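Local coordinates for RagA protein (Porphyromonas gingivalis, PDB 6SLN) that forms a TonB-dependent receptor barrel in the bacterial outer membrane and probably imports nutrients, working together with a second protein chain, at residues Ser666-Glu678 with Ile719-Ser731. Numbering follows the deposited sequence.
Sequences SISTAGNPDLSWE and ISGFFSQYQNVGS
Asn728 of the strand 724-728 holds the loop at Ser676 through both ends of its amide. Asn728 ND2 donates to Ser676 O at 2.8 Å, almost straight at 170° and in the amide plane, although it reaches that oxygen from above the carbonyl plane; Asn728 OD1 accepts from Ser676 N at 2.9 Å. The paired bonds fix the rotation of the amide, and Leu675 lies across it, its CD1 reaching the backbone of Tyr726. Gln725 makes the second polar grip. Its CG is anti to the backbone N, and the bend at chi2 lets OE1 meet Gly671 N while NE2 meets the carbonyl of the next residue, Tyr726, on a lone pair and also bonds Asn648 O. Gly671 N donates to Gln725 OE1 (2.8 Å) from above the plane of that side-chain carbonyl, with a bent N-H angle of 143°. Farther along, the buried Phe722 ring packs closely against 667-670. Ala670 CB sits over the ring centre in a CH-pi contact, 3.8 Å from the Phe722 ring centroid, and Ile667 CG2 meets the rim at CZ. The type I turn 672-675 is looser: Asn672 meets Tyr726 and Gln727 by plain packing, its amide plane 82° from that of Gln727, and Asp674 leads its carboxylate away on the exposed side. The chain of another protein bonds Ile667 O and Ser720 O, and one of its aromatic side chains stacks on the Phe723 ring. Side-chain amides here tie a long, probably extracellular loop between strands 627-641 and 678-691 to strand 724-728, which pairs antiparallel with barrel strand 696-715, as in the large loops of TonB-dependent receptor barrels.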
# COMPACT_ATOMS: atom_id res chain seq x y z
N SER A 666 4.40 24.65 -4.95
CA SER A 666 3.72 25.72 -4.23
C SER A 666 4.32 25.85 -2.85
O SER A 666 4.79 24.87 -2.26
CB SER A 666 2.21 25.48 -4.10
OG SER A 666 1.59 25.58 -5.37
N ILE A 667 4.33 27.08 -2.35
CA ILE A 667 4.84 27.32 -1.01
C ILE A 667 3.92 26.63 -0.04
O ILE A 667 2.70 26.86 -0.04
CB ILE A 667 4.90 28.82 -0.73
CG1 ILE A 667 6.18 29.40 -1.32
CG2 ILE A 667 4.81 29.08 0.78
CD1 ILE A 667 5.99 30.77 -1.93
N SER A 668 4.46 25.76 0.80
CA SER A 668 3.55 25.10 1.73
C SER A 668 3.57 25.72 3.12
O SER A 668 2.51 25.90 3.71
CB SER A 668 3.84 23.59 1.80
OG SER A 668 4.72 23.24 2.85
N THR A 669 4.71 26.07 3.69
CA THR A 669 4.65 26.64 5.02
C THR A 669 5.31 28.00 5.05
O THR A 669 6.19 28.30 4.25
CB THR A 669 5.29 25.74 6.08
OG1 THR A 669 6.71 25.68 5.86
CG2 THR A 669 4.66 24.34 6.02
N ALA A 670 4.85 28.81 6.00
CA ALA A 670 5.46 30.11 6.24
C ALA A 670 6.85 29.96 6.87
O ALA A 670 7.83 30.57 6.41
CB ALA A 670 4.54 30.95 7.12
N GLY A 671 6.94 29.14 7.93
CA GLY A 671 8.19 28.91 8.62
C GLY A 671 8.43 29.86 9.79
O GLY A 671 7.77 30.88 9.94
N ASN A 672 9.39 29.47 10.64
CA ASN A 672 9.83 30.23 11.80
C ASN A 672 11.19 29.73 12.29
O ASN A 672 11.26 28.82 13.13
CB ASN A 672 8.79 30.15 12.92
CG ASN A 672 9.23 30.88 14.16
OD1 ASN A 672 9.05 30.40 15.28
ND2 ASN A 672 9.83 32.06 13.98
N PRO A 673 12.29 30.32 11.80
CA PRO A 673 13.62 29.77 12.13
C PRO A 673 13.93 29.75 13.61
O PRO A 673 14.73 28.91 14.04
CB PRO A 673 14.57 30.70 11.38
CG PRO A 673 13.75 31.30 10.29
CD PRO A 673 12.37 31.45 10.87
N ASP A 674 13.32 30.61 14.42
CA ASP A 674 13.66 30.68 15.83
C ASP A 674 12.71 29.87 16.73
O ASP A 674 12.79 30.00 17.95
CB ASP A 674 13.72 32.14 16.27
CG ASP A 674 14.94 32.85 15.69
OD1 ASP A 674 16.08 32.41 15.94
OD2 ASP A 674 14.74 33.84 14.96
N LEU A 675 11.86 29.02 16.15
CA LEU A 675 11.08 28.09 16.95
C LEU A 675 11.96 27.37 17.95
O LEU A 675 12.98 26.80 17.58
CB LEU A 675 10.40 27.07 16.04
CG LEU A 675 9.15 26.42 16.65
CD1 LEU A 675 8.13 27.48 17.09
CD2 LEU A 675 8.52 25.50 15.65
N SER A 676 11.56 27.39 19.22
CA SER A 676 12.29 26.68 20.26
C SER A 676 11.30 26.16 21.30
O SER A 676 10.08 26.27 21.15
CB SER A 676 13.37 27.58 20.86
OG SER A 676 14.30 26.86 21.66
N TRP A 677 11.85 25.56 22.36
CA TRP A 677 11.04 25.06 23.46
C TRP A 677 10.12 26.14 24.02
O TRP A 677 10.49 27.31 24.10
CB TRP A 677 11.94 24.58 24.59
CG TRP A 677 12.68 23.39 24.26
CD1 TRP A 677 13.80 23.32 23.49
CD2 TRP A 677 12.39 22.06 24.68
NE1 TRP A 677 14.23 22.02 23.41
CE2 TRP A 677 13.38 21.22 24.13
CE3 TRP A 677 11.39 21.50 25.47
CZ2 TRP A 677 13.39 19.84 24.33
CZ3 TRP A 677 11.41 20.13 25.69
CH2 TRP A 677 12.40 19.32 25.12
N GLU A 678 8.92 25.71 24.41
CA GLU A 678 8.11 26.47 25.36
C GLU A 678 8.62 26.17 26.76
O GLU A 678 8.85 25.01 27.11
CB GLU A 678 6.63 26.10 25.20
CG GLU A 678 5.71 26.48 26.34
CD GLU A 678 4.26 26.03 26.09
OE1 GLU A 678 3.65 26.59 25.13
OE2 GLU A 678 3.74 25.13 26.82
N ILE A 719 -4.72 37.37 4.73
CA ILE A 719 -3.90 38.03 3.72
C ILE A 719 -2.55 37.33 3.58
O ILE A 719 -1.89 37.45 2.54
CB ILE A 719 -3.72 39.51 4.08
CG1 ILE A 719 -3.30 39.64 5.54
CG2 ILE A 719 -4.99 40.29 3.81
CD1 ILE A 719 -2.67 40.94 5.86
N SER A 720 -2.12 36.61 4.62
CA SER A 720 -0.86 35.87 4.60
C SER A 720 -0.91 34.64 3.71
O SER A 720 0.16 34.15 3.31
CB SER A 720 -0.49 35.42 6.02
OG SER A 720 -1.10 34.16 6.33
N GLY A 721 -2.10 34.10 3.42
CA GLY A 721 -2.19 32.91 2.60
C GLY A 721 -1.81 31.64 3.33
O GLY A 721 -1.51 30.64 2.68
N PHE A 722 -1.79 31.68 4.66
CA PHE A 722 -1.50 30.54 5.51
C PHE A 722 -2.55 30.50 6.61
O PHE A 722 -3.13 31.53 6.96
CB PHE A 722 -0.12 30.63 6.15
CG PHE A 722 1.00 30.66 5.18
CD1 PHE A 722 1.52 29.48 4.66
CD2 PHE A 722 1.55 31.87 4.77
CE1 PHE A 722 2.55 29.50 3.76
CE2 PHE A 722 2.58 31.88 3.86
CZ PHE A 722 3.08 30.69 3.37
N PHE A 723 -2.77 29.30 7.16
CA PHE A 723 -3.75 29.13 8.22
C PHE A 723 -3.16 29.49 9.57
O PHE A 723 -3.80 30.15 10.40
CB PHE A 723 -4.26 27.69 8.27
CG PHE A 723 -4.91 27.23 7.02
CD1 PHE A 723 -5.81 28.05 6.35
CD2 PHE A 723 -4.64 25.97 6.51
CE1 PHE A 723 -6.42 27.61 5.20
CE2 PHE A 723 -5.24 25.55 5.36
CZ PHE A 723 -6.14 26.37 4.70
N SER A 724 -1.95 29.03 9.82
CA SER A 724 -1.34 29.16 11.14
C SER A 724 0.16 29.05 10.95
O SER A 724 0.64 28.75 9.85
CB SER A 724 -1.90 28.10 12.11
OG SER A 724 -1.06 26.97 12.20
N GLN A 725 0.89 29.33 12.01
CA GLN A 725 2.34 29.14 12.03
C GLN A 725 2.78 29.22 13.47
O GLN A 725 2.50 30.21 14.15
CB GLN A 725 3.06 30.19 11.20
CG GLN A 725 4.59 30.16 11.38
CD GLN A 725 5.22 28.85 10.94
OE1 GLN A 725 5.01 28.40 9.81
NE2 GLN A 725 5.98 28.23 11.82
N TYR A 726 3.42 28.16 13.95
CA TYR A 726 3.88 28.14 15.32
C TYR A 726 4.91 29.24 15.57
O TYR A 726 5.71 29.58 14.69
CB TYR A 726 4.45 26.77 15.66
CG TYR A 726 3.49 25.89 16.41
CD1 TYR A 726 3.07 26.23 17.69
CD2 TYR A 726 3.02 24.71 15.86
CE1 TYR A 726 2.20 25.42 18.39
CE2 TYR A 726 2.15 23.88 16.56
CZ TYR A 726 1.75 24.25 17.82
OH TYR A 726 0.89 23.44 18.51
N GLN A 727 4.87 29.82 16.78
CA GLN A 727 5.77 30.88 17.21
C GLN A 727 5.90 30.81 18.73
O GLN A 727 4.97 30.41 19.43
CB GLN A 727 5.26 32.27 16.78
CG GLN A 727 5.63 32.67 15.35
CD GLN A 727 4.66 33.68 14.74
OE1 GLN A 727 3.71 34.08 15.39
NE2 GLN A 727 4.90 34.07 13.50
N ASN A 728 7.07 31.20 19.24
CA ASN A 728 7.26 31.37 20.68
C ASN A 728 6.76 32.77 21.03
O ASN A 728 7.42 33.77 20.76
CB ASN A 728 8.72 31.18 21.06
CG ASN A 728 9.21 29.80 20.71
OD1 ASN A 728 9.78 29.60 19.63
ND2 ASN A 728 8.98 28.84 21.60
N VAL A 729 5.58 32.83 21.63
CA VAL A 729 4.82 34.07 21.63
C VAL A 729 3.81 34.08 22.77
O VAL A 729 3.12 33.08 23.03
CB VAL A 729 4.16 34.27 20.25
CG1 VAL A 729 2.92 35.08 20.39
CG2 VAL A 729 5.13 34.95 19.29
N GLY A 730 3.73 35.19 23.50
CA GLY A 730 2.77 35.30 24.57
C GLY A 730 3.17 34.52 25.81
O GLY A 730 4.26 33.96 25.92
N SER A 731 2.25 34.50 26.77
CA SER A 731 2.49 33.76 28.01
C SER A 731 1.19 33.63 28.80
O SER A 731 0.28 34.46 28.68
CB SER A 731 3.57 34.43 28.87
OG SER A 731 3.24 35.78 29.10